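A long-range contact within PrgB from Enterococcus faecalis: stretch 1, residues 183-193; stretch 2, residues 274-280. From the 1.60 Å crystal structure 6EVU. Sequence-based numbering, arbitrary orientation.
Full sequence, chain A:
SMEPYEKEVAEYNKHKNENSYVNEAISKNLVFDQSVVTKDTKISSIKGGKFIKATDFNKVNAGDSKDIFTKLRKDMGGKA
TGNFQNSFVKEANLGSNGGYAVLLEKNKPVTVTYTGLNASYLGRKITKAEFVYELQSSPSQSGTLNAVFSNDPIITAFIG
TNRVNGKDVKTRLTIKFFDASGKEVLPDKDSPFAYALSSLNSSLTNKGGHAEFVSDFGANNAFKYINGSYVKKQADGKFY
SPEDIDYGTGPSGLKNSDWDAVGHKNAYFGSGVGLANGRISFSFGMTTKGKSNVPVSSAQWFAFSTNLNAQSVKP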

# COMPACT_ATOMS: atom_id res chain seq x y z
N LYS A 183 -24.19 8.86 1.94
CA LYS A 183 -23.47 10.11 1.78
C LYS A 183 -22.00 9.92 2.11
O LYS A 183 -21.65 9.33 3.14
N GLU A 184 -21.14 10.47 1.27
CA GLU A 184 -19.71 10.39 1.55
C GLU A 184 -19.40 11.05 2.90
O GLU A 184 -19.99 12.07 3.26
N VAL A 185 -18.47 10.45 3.63
CA VAL A 185 -18.01 10.97 4.92
C VAL A 185 -16.64 11.61 4.67
O VAL A 185 -15.69 10.91 4.26
N LEU A 186 -16.52 12.92 4.95
CA LEU A 186 -15.31 13.72 4.87
C LEU A 186 -14.99 14.34 6.24
O LEU A 186 -15.89 14.49 7.09
N PRO A 187 -13.71 14.64 6.53
CA PRO A 187 -13.36 15.08 7.88
C PRO A 187 -13.81 16.50 8.20
O PRO A 187 -13.86 17.39 7.34
N ASP A 188 -14.15 16.71 9.48
CA ASP A 188 -14.33 18.05 10.01
C ASP A 188 -13.01 18.78 10.06
O ASP A 188 -11.95 18.16 10.20
N LYS A 189 -13.11 20.12 10.05
CA LYS A 189 -11.94 20.99 9.97
C LYS A 189 -10.83 20.58 10.94
O LYS A 189 -9.67 20.45 10.54
N ASP A 190 -11.17 20.37 12.21
CA ASP A 190 -10.12 20.13 13.20
C ASP A 190 -9.98 18.66 13.56
O ASP A 190 -9.34 18.34 14.56
N SER A 191 -10.47 17.76 12.72
CA SER A 191 -10.42 16.33 13.02
C SER A 191 -10.08 15.58 11.74
O SER A 191 -10.89 14.81 11.21
N PRO A 192 -8.86 15.79 11.22
CA PRO A 192 -8.45 15.11 9.99
C PRO A 192 -8.48 13.60 10.11
O PRO A 192 -8.42 13.03 11.21
N PHE A 193 -8.62 12.96 8.96
CA PHE A 193 -8.42 11.51 8.86
C PHE A 193 -6.96 11.19 9.08
O PHE A 193 -6.07 11.90 8.58
N GLY A 274 -0.31 8.94 7.36
CA GLY A 274 -1.01 9.80 6.42
C GLY A 274 -2.09 10.60 7.12
O GLY A 274 -2.83 10.08 7.96
N LEU A 275 -2.13 11.90 6.80
CA LEU A 275 -3.12 12.83 7.37
C LEU A 275 -3.89 13.46 6.22
O LEU A 275 -3.28 13.88 5.22
N ALA A 276 -5.22 13.46 6.31
CA ALA A 276 -6.04 13.99 5.23
C ALA A 276 -7.09 14.96 5.79
O ALA A 276 -7.97 14.54 6.55
N ASN A 277 -7.02 16.23 5.39
CA ASN A 277 -8.12 17.17 5.65
C ASN A 277 -9.15 17.14 4.52
O ASN A 277 -9.69 18.17 4.14
N GLY A 278 -9.37 15.98 3.93
CA GLY A 278 -10.23 15.83 2.77
C GLY A 278 -10.24 14.35 2.42
O GLY A 278 -9.83 13.52 3.22
N ARG A 279 -10.72 14.02 1.21
CA ARG A 279 -10.70 12.65 0.71
C ARG A 279 -9.27 12.09 0.70
O ARG A 279 -8.32 12.75 0.25
N ILE A 280 -9.13 10.87 1.21
CA ILE A 280 -7.85 10.17 1.22
C ILE A 280 -7.41 9.84 -0.20
O ILE A 280 -8.15 9.22 -0.97

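Side chains pack between residues 183-193 and 274-280 of PrgB around a short backbone pairing. Phe-193 and Ala-276 form an antiparallel bridge, with Phe-193 N donating to Ala-276 O (3.0 Å) and Ala-276 N to Phe-193 O (2.9 Å); the pairing sets their side chains on the same face of the sheet, CB to CB 4.1 Å apart. Apolar packing continues from the buried Phe-193 ring (chi1 m), which lies obliquely against stretch 2, its CD2 3.8 Å from Ile-280 CG1. Ile-280 (m, t) and Leu-275 (m, t) leave their backbones sideways, but their ends come nearer; Leu-275 CD2 reaches to 4.4 Å from Pro-192 CG. Other carbons make van der Waals contact with polar atoms: Phe-193 CD2 lies 3.8 Å from Gly-278 O. Both prolines point toward stretch 2: Pro-187 CG rests on its backbone, 3.4 Å from Ala-276 O and 3.5 Å from Gly-278 N, and Pro-192 CB lies 3.4 Å from Asn-277 OD1. Leu-186 (m, t) brings CD2 to 4.1 Å from Arg-279 CB. Extended Glu-184 (t, t) points toward stretch 2 and meets Arg-279 (t, t, m) in a two-pronged salt bridge, NH2 of Arg-279 to OE1 of Glu-184 at 2.8 Å and NE to OE2 at 2.9 Å, both nearly linear. Asn-277 (m) starts away, yet water 1 lies 2.7 Å from Asn-277 OD1 and 2.9 Å from Asp-188 O, placed to donate to either, between the turn and stretch 2.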

# COMPACT_ATOMS: atom_id res chain seq x y z
CB LYS A 183 -24.07 11.16 2.71
CG LYS A 183 -23.32 12.47 2.72
CD LYS A 183 -23.22 13.04 1.28
CE LYS A 183 -22.68 14.50 1.26
NZ LYS A 183 -22.82 15.11 -0.11
CB GLU A 184 -18.90 11.06 0.43
CG GLU A 184 -17.40 10.73 0.63
CD GLU A 184 -16.48 11.29 -0.49
OE1 GLU A 184 -16.98 11.99 -1.39
OE2 GLU A 184 -15.26 11.06 -0.35
CB VAL A 185 -17.93 9.86 5.97
CG1 VAL A 185 -17.35 10.38 7.29
CG2 VAL A 185 -19.30 9.23 6.18
CB LEU A 186 -15.46 14.80 3.80
CG LEU A 186 -15.56 14.10 2.44
CD1 LEU A 186 -16.07 15.07 1.39
CD2 LEU A 186 -14.22 13.43 2.02
CB PRO A 187 -11.84 14.95 7.93
CG PRO A 187 -11.37 14.87 6.54
CD PRO A 187 -12.51 14.25 5.75
CB ASP A 188 -14.88 18.03 11.45
CG ASP A 188 -16.28 17.50 11.54
OD1 ASP A 188 -17.03 17.52 10.54
OD2 ASP A 188 -16.64 17.07 12.65
CB LYS A 189 -12.36 22.43 10.24
CG LYS A 189 -11.20 23.36 10.54
CD LYS A 189 -11.64 24.83 10.51
CE LYS A 189 -10.63 25.71 11.24
NZ LYS A 189 -9.23 25.48 10.76
CB ASP A 190 -10.35 21.01 14.43
CG ASP A 190 -10.03 22.50 14.16
OD1 ASP A 190 -8.91 22.78 13.65
OD2 ASP A 190 -10.88 23.38 14.43
CB SER A 191 -11.74 15.86 13.63
OG SER A 191 -11.99 16.58 14.86
CB PRO A 192 -7.02 15.62 9.77
CG PRO A 192 -6.53 16.03 11.14
CD PRO A 192 -7.76 16.57 11.83
CB PHE A 193 -8.78 11.00 7.46
CG PHE A 193 -10.23 10.99 7.15
CD1 PHE A 193 -11.20 11.07 8.14
CD2 PHE A 193 -10.63 10.89 5.83
CE1 PHE A 193 -12.57 11.01 7.79
CE2 PHE A 193 -11.98 10.83 5.50
CZ PHE A 193 -12.93 10.90 6.43
CB LEU A 275 -2.46 13.93 8.24
CG LEU A 275 -2.09 13.36 9.62
CD1 LEU A 275 -1.05 14.18 10.39
CD2 LEU A 275 -3.34 13.14 10.44
CB ALA A 276 -6.72 12.88 4.42
CB ASN A 277 -7.57 18.60 5.85
CG ASN A 277 -6.58 18.69 7.01
OD1 ASN A 277 -6.98 18.64 8.18
ND2 ASN A 277 -5.30 18.84 6.69
CB ARG A 279 -11.28 12.64 -0.73
CG ARG A 279 -11.56 11.19 -1.26
CD ARG A 279 -12.25 11.24 -2.64
NE ARG A 279 -13.58 11.85 -2.59
CZ ARG A 279 -14.04 12.78 -3.41
NH1 ARG A 279 -13.26 13.29 -4.39
NH2 ARG A 279 -15.27 13.22 -3.25
CB ILE A 280 -7.95 8.87 2.03
CG1 ILE A 280 -8.14 9.23 3.51
CG2 ILE A 280 -6.72 7.98 1.80
CD1 ILE A 280 -8.32 7.97 4.38
O HOH W 1 -9.55 17.86 8.66